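Local atomic coordinates of tudor and KH domain-containing protein homolog (Bombyx mori, PDB entry 5VQH), a protein that takes part in primary piRNA biogenesis, repressing transposons in the germline, and binds symmetrically methylated Siwi and Ago3 through its Tudor domain. Residues Val82-Asp96 / Val108-Val122. Numbering follows the deposited sequence.
Sequences VFRHDGRWYRARVHD and VADVFYLDYGDSEYV. With 2MR (n3, n4-dimethylarginine), chain C.
F83, Y90, Y113 and Y116 wall a hollow that the flat methylated end of the bound dimethylarginine fills. F83 presents its edge to the face of Y113, the planes 74° apart. One face of F83 lies against the ligand's guanidinium group, and Y90 turns a face to NH1. Y116 also lays a face on the group, its CG 3.5 Å from CZ of the ligand, while its CE2 comes 3.6 Å from Y90 CD1, the two side chains crossing at about a right angle. Methyl CQ1 packs against the Y113 ring, 3.4 Å from CG. Flat rings suit these places because their pi surfaces can pack against a planar cation and its apolar methyl groups alike. D118 probably adds a compensating negative charge, with OD2 accepting from ligand NH2 at 3.0 Å. Y113 is a tyrosine with reason: holding CG anti to the carbonyl carbon (chi1 -66°) sends OH to the backbone O of V82, 2.7 Å away.

Behind the pocket the strands pair antiparallel. A92 takes V111 and Y113 against its methyl, and a classic beta bulge sets H95 and D96 both opposite D110. R91 grips D115 side-on, NE to OD2 and NH2 to OD1, guanidinium and carboxylate planes only 18° apart; NH1 and NH2 also reach the carbonyls of L134 and L137, and D115 OD1 meets Q140 N. A leucine in place of R91 would probably leave D115 without its charged mate and the turn carrying Y116 less firmly anchored. Such an aromatic cage with an acidic partner, built on antiparallel strands, is the dimethylarginine-reading site of an extended Tudor domain.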
# COMPACT_ATOMS: atom_id res chain seq x y z
N VAL A 82 3.41 2.35 14.97
CA VAL A 82 4.79 2.41 14.62
C VAL A 82 5.00 1.40 13.51
O VAL A 82 4.32 0.42 13.45
CB VAL A 82 5.68 2.08 15.83
CG1 VAL A 82 7.11 1.82 15.40
CG2 VAL A 82 5.57 3.21 16.88
N PHE A 83 5.93 1.69 12.62
CA PHE A 83 6.40 0.77 11.61
C PHE A 83 7.72 0.22 12.14
O PHE A 83 8.63 0.98 12.42
CB PHE A 83 6.63 1.54 10.35
CG PHE A 83 7.13 0.74 9.19
CD1 PHE A 83 6.49 -0.42 8.79
CD2 PHE A 83 8.19 1.21 8.42
CE1 PHE A 83 6.91 -1.13 7.66
CE2 PHE A 83 8.62 0.51 7.30
CZ PHE A 83 7.96 -0.67 6.91
N ARG A 84 7.82 -1.09 12.29
CA ARG A 84 8.98 -1.66 12.98
C ARG A 84 10.32 -1.33 12.32
O ARG A 84 11.29 -1.13 13.02
CB ARG A 84 8.82 -3.18 13.16
CG ARG A 84 8.92 -4.02 11.89
CD ARG A 84 8.58 -5.47 12.24
NE ARG A 84 8.72 -6.44 11.14
CZ ARG A 84 9.81 -7.16 10.87
NH1 ARG A 84 10.93 -7.03 11.59
NH2 ARG A 84 9.80 -8.03 9.86
N HIS A 85 10.37 -1.24 11.00
CA HIS A 85 11.64 -0.98 10.32
C HIS A 85 12.22 0.42 10.43
O HIS A 85 13.40 0.57 10.15
CB HIS A 85 11.59 -1.38 8.85
CG HIS A 85 11.33 -2.84 8.65
ND1 HIS A 85 10.48 -3.32 7.67
CD2 HIS A 85 11.79 -3.92 9.32
CE1 HIS A 85 10.45 -4.64 7.73
NE2 HIS A 85 11.23 -5.03 8.73
N ASP A 86 11.45 1.44 10.81
CA ASP A 86 12.04 2.77 11.06
C ASP A 86 11.67 3.43 12.38
O ASP A 86 12.17 4.51 12.70
CB ASP A 86 11.76 3.74 9.91
CG ASP A 86 10.28 4.06 9.74
OD1 ASP A 86 9.98 4.79 8.78
OD2 ASP A 86 9.43 3.61 10.54
N GLY A 87 10.80 2.79 13.15
CA GLY A 87 10.34 3.39 14.40
C GLY A 87 9.55 4.68 14.27
O GLY A 87 9.44 5.39 15.23
N ARG A 88 8.98 4.98 13.11
CA ARG A 88 8.13 6.18 12.95
C ARG A 88 6.62 5.83 12.97
O ARG A 88 6.22 4.66 12.80
CB ARG A 88 8.49 6.91 11.65
CG ARG A 88 9.95 7.34 11.53
CD ARG A 88 10.19 8.14 10.26
NE ARG A 88 11.60 8.46 10.01
CZ ARG A 88 12.43 7.76 9.23
NH1 ARG A 88 12.04 6.64 8.62
NH2 ARG A 88 13.68 8.17 9.06
N TRP A 89 5.78 6.84 13.18
CA TRP A 89 4.34 6.64 13.36
C TRP A 89 3.57 6.87 12.08
O TRP A 89 3.81 7.84 11.33
CB TRP A 89 3.80 7.55 14.48
CG TRP A 89 4.24 7.09 15.86
CD1 TRP A 89 5.42 7.37 16.47
CD2 TRP A 89 3.54 6.23 16.74
NE1 TRP A 89 5.49 6.75 17.70
CE2 TRP A 89 4.34 6.04 17.88
CE3 TRP A 89 2.30 5.59 16.69
CZ2 TRP A 89 3.96 5.25 18.94
CZ3 TRP A 89 1.93 4.83 17.73
CH2 TRP A 89 2.75 4.66 18.85
N TYR A 90 2.60 5.99 11.84
CA TYR A 90 1.85 5.95 10.59
C TYR A 90 0.36 5.70 10.87
O TYR A 90 -0.06 5.26 11.95
CB TYR A 90 2.45 4.87 9.67
CG TYR A 90 3.87 5.16 9.29
CD1 TYR A 90 4.15 6.03 8.26
CD2 TYR A 90 4.95 4.60 9.97
CE1 TYR A 90 5.46 6.32 7.89
CE2 TYR A 90 6.27 4.89 9.62
CZ TYR A 90 6.51 5.76 8.56
OH TYR A 90 7.79 6.12 8.14
N ARG A 91 -0.45 6.02 9.88
CA ARG A 91 -1.84 5.76 9.93
C ARG A 91 -2.01 4.38 9.36
O ARG A 91 -1.53 4.10 8.25
CB ARG A 91 -2.61 6.77 9.08
CG ARG A 91 -2.36 8.20 9.47
CD ARG A 91 -3.22 9.22 8.70
NE ARG A 91 -3.06 9.26 7.25
CZ ARG A 91 -3.78 10.05 6.44
NH1 ARG A 91 -4.71 10.87 6.93
NH2 ARG A 91 -3.59 10.01 5.13
N ALA A 92 -2.70 3.52 10.12
CA ALA A 92 -2.94 2.16 9.69
C ALA A 92 -4.36 1.75 10.03
O ALA A 92 -4.98 2.32 10.92
CB ALA A 92 -1.97 1.26 10.39
N ARG A 93 -4.87 0.74 9.33
CA ARG A 93 -6.19 0.18 9.60
C ARG A 93 -5.99 -1.23 10.15
O ARG A 93 -5.25 -2.01 9.58
CB ARG A 93 -7.01 0.14 8.31
CG ARG A 93 -8.45 -0.27 8.48
CD ARG A 93 -9.17 -0.47 7.14
NE ARG A 93 -9.37 0.78 6.39
CZ ARG A 93 -10.18 1.80 6.73
NH1 ARG A 93 -10.92 1.79 7.85
NH2 ARG A 93 -10.25 2.85 5.95
N VAL A 94 -6.64 -1.56 11.26
CA VAL A 94 -6.54 -2.86 11.85
C VAL A 94 -7.25 -3.83 10.93
O VAL A 94 -8.46 -3.68 10.71
CB VAL A 94 -7.18 -2.86 13.26
CG1 VAL A 94 -7.17 -4.26 13.84
CG2 VAL A 94 -6.39 -1.92 14.19
N HIS A 95 -6.53 -4.79 10.35
CA HIS A 95 -7.16 -5.73 9.43
C HIS A 95 -7.62 -6.98 10.14
O HIS A 95 -8.66 -7.55 9.80
CB HIS A 95 -6.22 -6.10 8.29
CG HIS A 95 -6.71 -7.25 7.46
ND1 HIS A 95 -6.26 -8.55 7.64
CD2 HIS A 95 -7.62 -7.30 6.46
CE1 HIS A 95 -6.87 -9.35 6.78
NE2 HIS A 95 -7.69 -8.61 6.04
N ASP A 96 -6.86 -7.42 11.14
CA ASP A 96 -7.27 -8.55 11.94
C ASP A 96 -6.56 -8.53 13.29
O ASP A 96 -5.59 -7.81 13.47
CB ASP A 96 -6.92 -9.82 11.18
CG ASP A 96 -7.60 -11.02 11.74
OD1 ASP A 96 -8.51 -10.83 12.59
OD2 ASP A 96 -7.19 -12.14 11.33
N VAL A 108 -1.96 -9.50 18.92
CA VAL A 108 -1.19 -8.90 17.87
C VAL A 108 -2.17 -8.55 16.74
O VAL A 108 -3.11 -9.31 16.42
CB VAL A 108 -0.02 -9.81 17.45
CG1 VAL A 108 -0.49 -11.17 17.02
CG2 VAL A 108 0.77 -9.19 16.32
N ALA A 109 -2.01 -7.35 16.20
CA ALA A 109 -2.92 -6.86 15.17
C ALA A 109 -2.22 -6.86 13.81
O ALA A 109 -1.08 -6.46 13.71
CB ALA A 109 -3.38 -5.48 15.51
N ASP A 110 -2.90 -7.35 12.80
CA ASP A 110 -2.42 -7.30 11.47
C ASP A 110 -2.88 -5.93 11.02
O ASP A 110 -4.08 -5.73 10.89
CB ASP A 110 -3.09 -8.40 10.64
CG ASP A 110 -2.78 -8.31 9.17
OD1 ASP A 110 -1.95 -7.47 8.78
OD2 ASP A 110 -3.41 -9.08 8.39
N VAL A 111 -1.94 -5.00 10.80
CA VAL A 111 -2.27 -3.63 10.35
C VAL A 111 -1.81 -3.28 8.94
O VAL A 111 -0.76 -3.71 8.48
CB VAL A 111 -1.73 -2.56 11.31
CG1 VAL A 111 -2.23 -2.85 12.72
CG2 VAL A 111 -0.23 -2.48 11.31
N PHE A 112 -2.64 -2.53 8.24
CA PHE A 112 -2.39 -2.08 6.88
C PHE A 112 -2.06 -0.59 6.93
O PHE A 112 -2.91 0.23 7.31
CB PHE A 112 -3.64 -2.31 6.10
CG PHE A 112 -3.63 -1.71 4.73
CD1 PHE A 112 -2.93 -2.32 3.70
CD2 PHE A 112 -4.38 -0.59 4.44
CE1 PHE A 112 -2.96 -1.79 2.43
CE2 PHE A 112 -4.41 -0.07 3.15
CZ PHE A 112 -3.71 -0.67 2.15
N TYR A 113 -0.80 -0.26 6.60
CA TYR A 113 -0.30 1.11 6.56
C TYR A 113 -0.90 1.84 5.36
O TYR A 113 -0.54 1.61 4.19
CB TYR A 113 1.21 1.11 6.53
CG TYR A 113 1.80 0.57 7.82
CD1 TYR A 113 1.92 1.38 8.94
CD2 TYR A 113 2.18 -0.73 7.93
CE1 TYR A 113 2.43 0.91 10.11
CE2 TYR A 113 2.69 -1.23 9.11
CZ TYR A 113 2.81 -0.41 10.19
OH TYR A 113 3.32 -0.93 11.36
N LEU A 114 -1.85 2.72 5.67
CA LEU A 114 -2.82 3.27 4.71
C LEU A 114 -2.23 4.18 3.62
O LEU A 114 -2.81 4.33 2.57
CB LEU A 114 -3.88 4.06 5.48
CG LEU A 114 -4.95 3.26 6.17
CD1 LEU A 114 -5.65 4.09 7.22
CD2 LEU A 114 -5.94 2.76 5.18
N ASP A 115 -1.13 4.85 3.92
CA ASP A 115 -0.41 5.72 2.98
C ASP A 115 0.71 5.03 2.15
O ASP A 115 1.37 5.67 1.35
CB ASP A 115 0.17 6.88 3.79
CG ASP A 115 -0.94 7.72 4.44
OD1 ASP A 115 -1.82 8.13 3.69
OD2 ASP A 115 -0.93 7.96 5.67
N TYR A 116 0.86 3.72 2.31
CA TYR A 116 1.99 2.99 1.78
C TYR A 116 1.59 1.66 1.20
O TYR A 116 2.00 1.34 0.10
CB TYR A 116 3.03 2.80 2.89
CG TYR A 116 3.70 4.09 3.27
CD1 TYR A 116 4.73 4.62 2.49
CD2 TYR A 116 3.28 4.82 4.35
CE1 TYR A 116 5.34 5.83 2.84
CE2 TYR A 116 3.88 6.00 4.70
CZ TYR A 116 4.89 6.52 3.95
OH TYR A 116 5.46 7.73 4.32
N GLY A 117 0.79 0.89 1.95
CA GLY A 117 0.15 -0.32 1.44
C GLY A 117 0.73 -1.61 1.98
O GLY A 117 0.21 -2.70 1.72
N ASP A 118 1.81 -1.50 2.73
CA ASP A 118 2.30 -2.69 3.39
C ASP A 118 1.56 -3.01 4.67
O ASP A 118 0.83 -2.18 5.23
CB ASP A 118 3.80 -2.61 3.63
CG ASP A 118 4.27 -1.31 4.28
OD1 ASP A 118 5.35 -1.36 4.87
OD2 ASP A 118 3.61 -0.27 4.20
N SER A 119 1.73 -4.25 5.10
CA SER A 119 1.03 -4.81 6.24
C SER A 119 2.06 -5.47 7.17
O SER A 119 2.89 -6.22 6.70
CB SER A 119 0.03 -5.85 5.75
OG SER A 119 -1.23 -5.27 5.55
N GLU A 120 1.98 -5.18 8.46
CA GLU A 120 2.80 -5.79 9.49
C GLU A 120 1.93 -6.18 10.70
O GLU A 120 0.83 -5.67 10.88
CB GLU A 120 3.87 -4.82 10.00
CG GLU A 120 4.91 -4.34 9.00
CD GLU A 120 5.87 -5.45 8.54
OE1 GLU A 120 6.30 -6.29 9.40
OE2 GLU A 120 6.19 -5.45 7.31
N TYR A 121 2.45 -7.08 11.52
CA TYR A 121 1.79 -7.56 12.71
C TYR A 121 2.40 -6.74 13.83
O TYR A 121 3.61 -6.76 14.01
CB TYR A 121 2.11 -9.04 12.95
CG TYR A 121 1.39 -10.00 12.04
CD1 TYR A 121 0.02 -10.16 12.14
CD2 TYR A 121 2.09 -10.77 11.10
CE1 TYR A 121 -0.65 -11.04 11.33
CE2 TYR A 121 1.43 -11.66 10.28
CZ TYR A 121 0.07 -11.78 10.39
OH TYR A 121 -0.62 -12.67 9.59
N VAL A 122 1.56 -6.00 14.54
CA VAL A 122 1.99 -5.12 15.60
C VAL A 122 1.23 -5.54 16.84
O VAL A 122 0.05 -5.88 16.78
CB VAL A 122 1.69 -3.65 15.26
CG1 VAL A 122 1.73 -2.75 16.49
CG2 VAL A 122 2.68 -3.15 14.22
N 2MR C . 11.83 5.30 4.76
CA 2MR C . 11.43 4.41 5.87
CB 2MR C . 10.01 3.90 5.61
CG 2MR C . 9.03 5.01 5.22
CD 2MR C . 7.65 4.50 5.57
NE 2MR C . 7.34 3.35 4.75
CZ 2MR C . 6.30 2.59 5.03
NH1 2MR C . 5.62 2.87 6.04
CQ1 2MR C . 4.44 2.15 6.49
NH2 2MR C . 6.00 1.54 4.26
CQ2 2MR C . 6.76 1.15 3.09
C 2MR C . 12.32 3.21 6.12
O 2MR C . 11.97 2.25 6.84
OXT 2MR C . 13.46 3.14 5.63
O HOH W 1 5.56 -2.86 12.04
O HOH W 2 0.43 4.68 6.61
O HOH W 3 0.82 7.36 7.38